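Local coordinates for protein neuraminidase (Influenza A virus, PDB 4GDJ) that is a neuraminidase-like viral surface protein that may cleave terminal sialic acid from glycoconjugates, although its putative active site has diverged from that of its relatives, at residues M95-R100 with V113-G118; I153-S158 with C202-N207. One frame throughout, in Å; residues are numbered along the deposited sequence.

Contact 1 of 2, residues M95-R100 with V113-G118; sequences MILPGR and VLVSNG
Arg-100 and Gly-118 form the polar end of this contact. The guanidinium meets the glycine carbonyl edge-on: NH1 is 2.6 Å from Gly-118 O (N-H...O 154°), the oxygen lies near the guanidinium plane and NH1 in the carbonyl plane, while NH2 adds a weaker bond to the same oxygen. The aliphatic part of Arg-100 brings the group there by bending at chi3 (70°), which folds the chain back toward Gly-118. Asn-117 OD1 lies over one face of the guanidinium, 3.8 Å from NH2, and accepts a weak bond from the N of Gly-118. A backbone bond from Arg-100 N to Ser-116 O (3.0 Å) ties the main chains together. Ser-116 OG hydrogen-bonds Ser-101 OG and also a water at 2.7 Å, which lies at the guanidinium edge and is weakly bonded to NH1.

The apolar half lies toward the start of the strands, which run 37° apart in direction and draw together toward Gly-99 and Asn-117. Leu-97 crosses Val-115 at about a right angle, CD1 coming to 3.8 Å from CG2. Further back, Ile-96 CG2 touches Val-113 CG1 at 4.1 Å. Both valines also lean on Leu-79 of the adjoining strand 78-83; Ile-96 and Leu-97 both pair with Leu-79 through their backbones, a classic beta bulge in strand 94-98.

Between the two halves sits Gly-99, whose CA approaches Ser-116 O to 3.2 Å and whose backbone angles are those of a glycine. The chain here leaves one propeller blade (strand 94-98) for the next (strand 101-106).

The chemistry implies a joint between blades that is apolar at one end and polar at the other. With the like charge of Arg-119 close by, Gly-118 O probably helps to settle the guanidinium.

Contact 2 of 2, residues I153-S158 with C202-N207; sequences ICVEGS and CYTINN
Ile-153 to Val-155 runs in much the same direction as Cys-202 to Ile-205, the two strands inclined by 22° with their axes 7.6 Å apart at the closest. That spacing is too wide for backbone pairing, and no hydrogen bond passes between the segments. Ile-153 lies level with Tyr-203, and Val-155 with Asn-207. Beyond Val-155 the chain reverses in a type I' turn to Ser-158, closed by two backbone bonds between those residues. Asn-206 and Asn-207 likewise take left-handed backbone angles where the second strand turns back.

Side chains bridge the gap. Ile-153 does most of the work with three carbons: CG1 against Cys-202 CB at 3.7 Å, CD1 over the Cys-202 carbonyl, and CG2, anti to the backbone N, against Thr-204 CB at 3.8 Å. The methyl of Thr-204 faces the same CG2, while its OG1 is spoken for by Leu-208 O. Asn-207 is poorly ordered, so its contacts are tentative: Val-155 CG1 comes to 3.4 Å from Asn-207 OD1, and at the outer rim Glu-156 OE2 stands 4.0 Å from Asn-207 ND2, too far for a hydrogen bond, with the carboxylate and amide planes 74° apart.

Each hairpin is stapled by a disulfide, Cys-154 to Cys-159 and Cys-202 to Cys-211. Strands 153-155 and 200-205 are the first strands of consecutive four-stranded blades, and their roughly parallel meeting, apolar where Ile-153 sits and polar at the outer rim, is how neighbouring blades of a beta propeller pack around its axis.

Overall arrangement
Both contacts join neighbouring blades of the same propeller, but different pairs of them. Contact 1 links the blade that ends in strand 94-98 to the blade that runs from strand 101-106 to strand 132-138; contact 2 links the two that follow, beginning at 153-155 and 200-205. They are in series along the chain, their centres 23 Å apart and their nearest atoms about 8 Å apart, without touching. The centre of contact 1 is about 17 Å, and that of contact 2 about 14 Å, from the centre of the chain. One seam meets through an outer strand and uses hydrogen bonds; the other meets through inner strands without any. Neither forms part of the calcium site.

Contact 1 of 2, residues M95-R100 with V113-G118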
ATOM      1  N   MET A  95     -13.722 -15.919   5.950  1.00 31.01           N
ATOM      2  CA  MET A  95     -14.449 -14.670   5.764  1.00 34.24           C
ATOM      3  C   MET A  95     -14.345 -13.824   7.011  1.00 29.51           C
ATOM      4  O   MET A  95     -14.327 -14.337   8.126  1.00 34.05           O
ATOM      5  CB  MET A  95     -15.922 -14.884   5.438  1.00 35.94           C
ATOM      6  CG  MET A  95     -16.670 -13.551   5.272  1.00 48.40           C
ATOM      7  SD  MET A  95     -18.346 -13.803   4.681  1.00 71.42           S
ATOM      8  CE  MET A  95     -18.994 -12.107   4.752  1.00 57.13           C
ATOM      9  N   ILE A  96     -14.235 -12.513   6.821  1.00 23.31           N
ATOM     10  CA  ILE A  96     -14.069 -11.622   7.955  1.00 20.82           C
ATOM     11  C   ILE A  96     -15.311 -10.718   8.017  1.00 28.05           C
ATOM     12  O   ILE A  96     -16.116 -10.864   8.922  1.00 29.90           O
ATOM     13  CB  ILE A  96     -12.756 -10.845   7.847  1.00 24.21           C
ATOM     14  CG1 ILE A  96     -11.588 -11.833   7.922  1.00 29.30           C
ATOM     15  CG2 ILE A  96     -12.635  -9.829   8.955  1.00 27.58           C
ATOM     16  CD1 ILE A  96     -10.252 -11.165   7.852  1.00 32.40           C
ATOM     17  N   LEU A  97     -15.492  -9.848   7.024  1.00 29.20           N
ATOM     18  CA  LEU A  97     -16.603  -8.892   7.014  1.00 29.66           C
ATOM     19  C   LEU A  97     -16.925  -8.489   5.579  1.00 34.95           C
ATOM     20  O   LEU A  97     -16.053  -8.511   4.718  1.00 26.18           O
ATOM     21  CB  LEU A  97     -16.210  -7.611   7.763  1.00 27.62           C
ATOM     22  CG  LEU A  97     -16.185  -7.552   9.286  1.00 29.57           C
ATOM     23  CD1 LEU A  97     -15.608  -6.205   9.709  1.00 32.68           C
ATOM     24  CD2 LEU A  97     -17.583  -7.734   9.825  1.00 26.54           C
ATOM     25  N   PRO A  98     -18.168  -8.068   5.323  1.00 26.01           N
ATOM     26  CA  PRO A  98     -18.527  -7.554   4.002  1.00 24.05           C
ATOM     27  C   PRO A  98     -17.824  -6.220   3.778  1.00 26.83           C
ATOM     28  O   PRO A  98     -17.657  -5.453   4.736  1.00 22.77           O
ATOM     29  CB  PRO A  98     -20.046  -7.337   4.114  1.00 31.39           C
ATOM     30  CG  PRO A  98     -20.459  -8.107   5.308  1.00 32.30           C
ATOM     31  CD  PRO A  98     -19.310  -8.015   6.245  1.00 23.96           C
ATOM     32  N   GLY A  99     -17.422  -5.946   2.546  1.00 25.59           N
ATOM     33  CA  GLY A  99     -16.860  -4.650   2.223  1.00 27.13           C
ATOM     34  C   GLY A  99     -16.093  -4.680   0.931  1.00 22.68           C
ATOM     35  O   GLY A  99     -15.842  -5.759   0.370  1.00 26.31           O
ATOM     36  N   ARG A 100     -15.658  -3.505   0.485  1.00 19.92           N
ATOM     37  CA  ARG A 100     -15.045  -3.392  -0.820  1.00 26.05           C
ATOM     38  C   ARG A 100     -13.633  -2.815  -0.792  1.00 24.53           C
ATOM     39  O   ARG A 100     -12.964  -2.832  -1.802  1.00 21.72           O
ATOM     40  CB  ARG A 100     -15.921  -2.553  -1.738  1.00 34.64           C
ATOM     41  CG  ARG A 100     -16.011  -1.124  -1.315  1.00 35.54           C
ATOM     42  CD  ARG A 100     -16.710  -0.293  -2.389  1.00 43.35           C
ATOM     43  NE  ARG A 100     -18.116  -0.643  -2.439  1.00 47.23           N
ATOM     44  CZ  ARG A 100     -19.042  -0.077  -1.667  1.00 67.76           C
ATOM     45  NH1 ARG A 100     -18.695   0.883  -0.809  1.00 74.16           N
ATOM     46  NH2 ARG A 100     -20.314  -0.453  -1.763  1.00 61.31           N
ATOM     47  N   VAL A 113      -8.697  -5.003  12.026  1.00 21.04           N
ATOM     48  CA  VAL A 113      -9.146  -5.071  10.632  1.00 20.05           C
ATOM     49  C   VAL A 113     -10.168  -3.968  10.379  1.00 20.45           C
ATOM     50  O   VAL A 113     -11.041  -3.715  11.224  1.00 19.52           O
ATOM     51  CB  VAL A 113      -9.808  -6.436  10.317  1.00 31.62           C
ATOM     52  CG1 VAL A 113     -10.377  -6.418   8.948  1.00 40.88           C
ATOM     53  CG2 VAL A 113      -8.824  -7.588  10.452  1.00 28.11           C
ATOM     54  N   LEU A 114     -10.047  -3.311   9.235  1.00 22.91           N
ATOM     55  CA  LEU A 114     -10.961  -2.259   8.804  1.00 23.24           C
ATOM     56  C   LEU A 114     -11.543  -2.603   7.441  1.00 24.98           C
ATOM     57  O   LEU A 114     -10.816  -3.045   6.548  1.00 20.53           O
ATOM     58  CB  LEU A 114     -10.245  -0.905   8.707  1.00 17.89           C
ATOM     59  CG  LEU A 114      -9.559  -0.332   9.952  1.00 21.08           C
ATOM     60  CD1 LEU A 114      -8.089  -0.878  10.069  1.00 23.45           C
ATOM     61  CD2 LEU A 114      -9.540   1.176   9.937  1.00 26.52           C
ATOM     62  N   VAL A 115     -12.852  -2.427   7.267  1.00 17.37           N
ATOM     63  CA  VAL A 115     -13.427  -2.543   5.926  1.00 19.12           C
ATOM     64  C   VAL A 115     -14.318  -1.340   5.647  1.00 24.26           C
ATOM     65  O   VAL A 115     -14.868  -0.762   6.572  1.00 19.68           O
ATOM     66  CB  VAL A 115     -14.273  -3.811   5.779  1.00 20.59           C
ATOM     67  CG1 VAL A 115     -13.423  -5.021   5.982  1.00 23.73           C
ATOM     68  CG2 VAL A 115     -15.441  -3.779   6.765  1.00 28.59           C
ATOM     69  N   SER A 116     -14.434  -0.943   4.387  1.00 21.89           N
ATOM     70  CA  SER A 116     -15.391   0.080   4.025  1.00 18.65           C
ATOM     71  C   SER A 116     -16.570  -0.541   3.318  1.00 19.41           C
ATOM     72  O   SER A 116     -16.453  -1.549   2.619  1.00 22.27           O
ATOM     73  CB  SER A 116     -14.788   1.111   3.083  1.00 21.81           C
ATOM     74  OG  SER A 116     -14.458   0.493   1.839  1.00 26.75           O
ATOM     75  N   ASN A 117     -17.716   0.110   3.454  1.00 20.24           N
ATOM     76  CA  ASN A 117     -18.914  -0.375   2.805  1.00 19.76           C
ATOM     77  C   ASN A 117     -19.911   0.785   2.715  1.00 19.98           C
ATOM     78  O   ASN A 117     -19.666   1.882   3.240  1.00 24.27           O
ATOM     79  CB  ASN A 117     -19.521  -1.539   3.595  1.00 19.14           C
ATOM     80  CG  ASN A 117     -20.379  -2.451   2.738  1.00 32.23           C
ATOM     81  OD1 ASN A 117     -20.391  -2.340   1.522  1.00 36.96           O
ATOM     82  ND2 ASN A 117     -21.073  -3.383   3.376  1.00 34.58           N
ATOM     83  N   GLY A 118     -21.019   0.547   2.039  1.00 27.62           N
ATOM     84  CA  GLY A 118     -22.046   1.570   1.896  1.00 25.69           C
ATOM     85  C   GLY A 118     -21.709   2.446   0.705  1.00 34.76           C
ATOM     86  O   GLY A 118     -20.703   2.209   0.035  1.00 28.96           O
TER
HETATM   87  O   HOH W   1     -15.464   2.046  -0.144  1.00 34.83           O

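Contact 2 of 2, residues I153-S158 with C202-N207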
ATOM      1  N   ILE A 153      -0.260   0.148   9.996  1.00 22.86           N
ATOM      2  CA  ILE A 153       1.070   0.126  10.660  1.00 22.62           C
ATOM      3  C   ILE A 153       0.874   0.320  12.152  1.00 22.56           C
ATOM      4  O   ILE A 153       0.294   1.313  12.579  1.00 21.09           O
ATOM      5  CB  ILE A 153       1.984   1.252  10.150  1.00 25.31           C
ATOM      6  CG1 ILE A 153       2.284   1.094   8.679  1.00 27.26           C
ATOM      7  CG2 ILE A 153       3.304   1.283  10.940  1.00 26.05           C
ATOM      8  CD1 ILE A 153       2.937  -0.224   8.319  1.00 26.25           C
ATOM      9  N   CYS A 154       1.309  -0.648  12.933  1.00 20.96           N
ATOM     10  CA  CYS A 154       1.176  -0.630  14.373  1.00 29.57           C
ATOM     11  C   CYS A 154       2.524  -0.375  14.982  1.00 36.41           C
ATOM     12  O   CYS A 154       3.463  -1.040  14.621  1.00 29.64           O
ATOM     13  CB  CYS A 154       0.685  -1.977  14.866  1.00 29.54           C
ATOM     14  SG  CYS A 154      -1.043  -2.257  14.403  1.00 31.71           S
ATOM     15  N   VAL A 155       2.597   0.582  15.900  1.00 32.61           N
ATOM     16  CA  VAL A 155       3.813   0.933  16.615  1.00 32.00           C
ATOM     17  C   VAL A 155       3.468   1.068  18.099  1.00 40.20           C
ATOM     18  O   VAL A 155       2.696   1.941  18.466  1.00 32.01           O
ATOM     19  CB  VAL A 155       4.324   2.283  16.142  1.00 42.37           C
ATOM     20  CG1 VAL A 155       5.419   2.788  17.069  1.00 54.41           C
ATOM     21  CG2 VAL A 155       4.815   2.188  14.706  1.00 44.87           C
ATOM     22  N   GLU A 156       3.996   0.179  18.934  1.00 32.38           N
ATOM     23  CA  GLU A 156       3.773   0.243  20.374  1.00 35.90           C
ATOM     24  C   GLU A 156       2.287   0.301  20.723  1.00 35.17           C
ATOM     25  O   GLU A 156       1.843   1.161  21.478  1.00 35.30           O
ATOM     26  CB  GLU A 156       4.493   1.450  20.952  1.00 43.78           C
ATOM     27  CG  GLU A 156       6.021   1.329  20.849  1.00 61.26           C
ATOM     28  CD  GLU A 156       6.771   2.571  21.331  1.00 81.93           C
ATOM     29  OE1 GLU A 156       6.135   3.630  21.549  1.00 87.41           O
ATOM     30  OE2 GLU A 156       8.008   2.486  21.487  1.00 88.17           O
ATOM     31  N   GLY A 157       1.526  -0.613  20.140  1.00 40.25           N
ATOM     32  CA  GLY A 157       0.126  -0.742  20.465  1.00 38.68           C
ATOM     33  C   GLY A 157      -0.794   0.268  19.816  1.00 35.25           C
ATOM     34  O   GLY A 157      -1.997   0.125  19.954  1.00 39.26           O
ATOM     35  N   SER A 158      -0.264   1.274  19.121  1.00 26.33           N
ATOM     36  CA  SER A 158      -1.112   2.131  18.286  1.00 27.28           C
ATOM     37  C   SER A 158      -1.024   1.760  16.839  1.00 31.43           C
ATOM     38  O   SER A 158       0.056   1.514  16.318  1.00 33.10           O
ATOM     39  CB  SER A 158      -0.717   3.593  18.406  1.00 33.28           C
ATOM     40  OG  SER A 158      -0.975   4.045  19.700  1.00 39.17           O
ATOM     41  N   CYS A 202       2.498   1.491   3.176  1.00 18.68           N
ATOM     42  CA  CYS A 202       3.297   2.049   4.247  1.00 17.56           C
ATOM     43  C   CYS A 202       4.194   1.001   4.904  1.00 18.77           C
ATOM     44  O   CYS A 202       3.906  -0.194   4.871  1.00 18.56           O
ATOM     45  CB  CYS A 202       2.388   2.601   5.334  1.00 21.59           C
ATOM     46  SG  CYS A 202       1.128   3.761   4.756  1.00 31.66           S
ATOM     47  N   TYR A 203       5.292   1.470   5.498  1.00 20.65           N
ATOM     48  CA  TYR A 203       6.134   0.621   6.330  1.00 15.36           C
ATOM     49  C   TYR A 203       6.670   1.528   7.403  1.00 19.46           C
ATOM     50  O   TYR A 203       6.510   2.728   7.330  1.00 22.64           O
ATOM     51  CB  TYR A 203       7.287  -0.036   5.535  1.00 23.39           C
ATOM     52  CG  TYR A 203       8.252   0.971   5.012  1.00 18.43           C
ATOM     53  CD1 TYR A 203       8.012   1.637   3.818  1.00 21.51           C
ATOM     54  CD2 TYR A 203       9.390   1.284   5.730  1.00 25.64           C
ATOM     55  CE1 TYR A 203       8.872   2.570   3.351  1.00 25.16           C
ATOM     56  CE2 TYR A 203      10.277   2.224   5.264  1.00 22.96           C
ATOM     57  CZ  TYR A 203      10.022   2.851   4.083  1.00 24.11           C
ATOM     58  OH  TYR A 203      10.898   3.808   3.646  1.00 24.12           O
ATOM     59  N   THR A 204       7.296   0.953   8.421  1.00 19.12           N
ATOM     60  CA  THR A 204       7.875   1.760   9.474  1.00 25.51           C
ATOM     61  C   THR A 204       9.315   1.345   9.750  1.00 31.12           C
ATOM     62  O   THR A 204       9.631   0.168   9.800  1.00 24.51           O
ATOM     63  CB  THR A 204       7.051   1.679  10.775  1.00 29.13           C
ATOM     64  OG1 THR A 204       7.599   2.562  11.755  1.00 30.61           O
ATOM     65  CG2 THR A 204       6.990   0.284  11.321  1.00 26.67           C
ATOM     66  N   ILE A 205      10.159   2.349   9.922  1.00 30.07           N
ATOM     67  CA  ILE A 205      11.539   2.165  10.367  1.00 35.99           C
ATOM     68  C   ILE A 205      11.872   3.286  11.350  1.00 32.73           C
ATOM     69  O   ILE A 205      11.649   4.457  11.061  1.00 35.64           O
ATOM     70  CB  ILE A 205      12.502   2.222   9.202  1.00 39.22           C
ATOM     71  CG1 ILE A 205      12.324   0.988   8.330  1.00 38.39           C
ATOM     72  CG2 ILE A 205      13.940   2.305   9.715  1.00 52.27           C
ATOM     73  CD1 ILE A 205      13.188   1.003   7.083  1.00 49.54           C
ATOM     74  N   ASN A 206      12.337   2.919  12.539  1.00 40.33           N
ATOM     75  CA  ASN A 206      12.762   3.900  13.540  1.00 45.72           C
ATOM     76  C   ASN A 206      11.643   4.835  14.000  1.00 43.30           C
ATOM     77  O   ASN A 206      11.823   6.044  14.089  1.00 52.11           O
ATOM     78  CB  ASN A 206      13.939   4.707  13.009  1.00 52.47           C
ATOM     79  CG  ASN A 206      15.230   3.889  12.954  1.00 66.62           C
ATOM     80  OD1 ASN A 206      15.431   2.957  13.746  1.00 64.08           O
ATOM     81  ND2 ASN A 206      16.106   4.233  12.016  1.00 67.41           N
ATOM     82  N   ASN A 207      10.501   4.246  14.308  1.00 38.84           N
ATOM     83  CA  ASN A 207       9.271   4.983  14.626  1.00 62.73           C
ATOM     84  C   ASN A 207       8.926   6.182  13.705  1.00 50.26           C
ATOM     85  O   ASN A 207       8.147   7.060  14.077  1.00 57.81           O
ATOM     86  CB  ASN A 207       9.237   5.387  16.112  1.00 71.71           C
ATOM     87  CG  ASN A 207       9.158   4.180  17.046  1.00 75.89           C
ATOM     88  OD1 ASN A 207       8.783   3.073  16.640  1.00 68.96           O
ATOM     89  ND2 ASN A 207       9.513   4.391  18.306  1.00 82.23           N
TER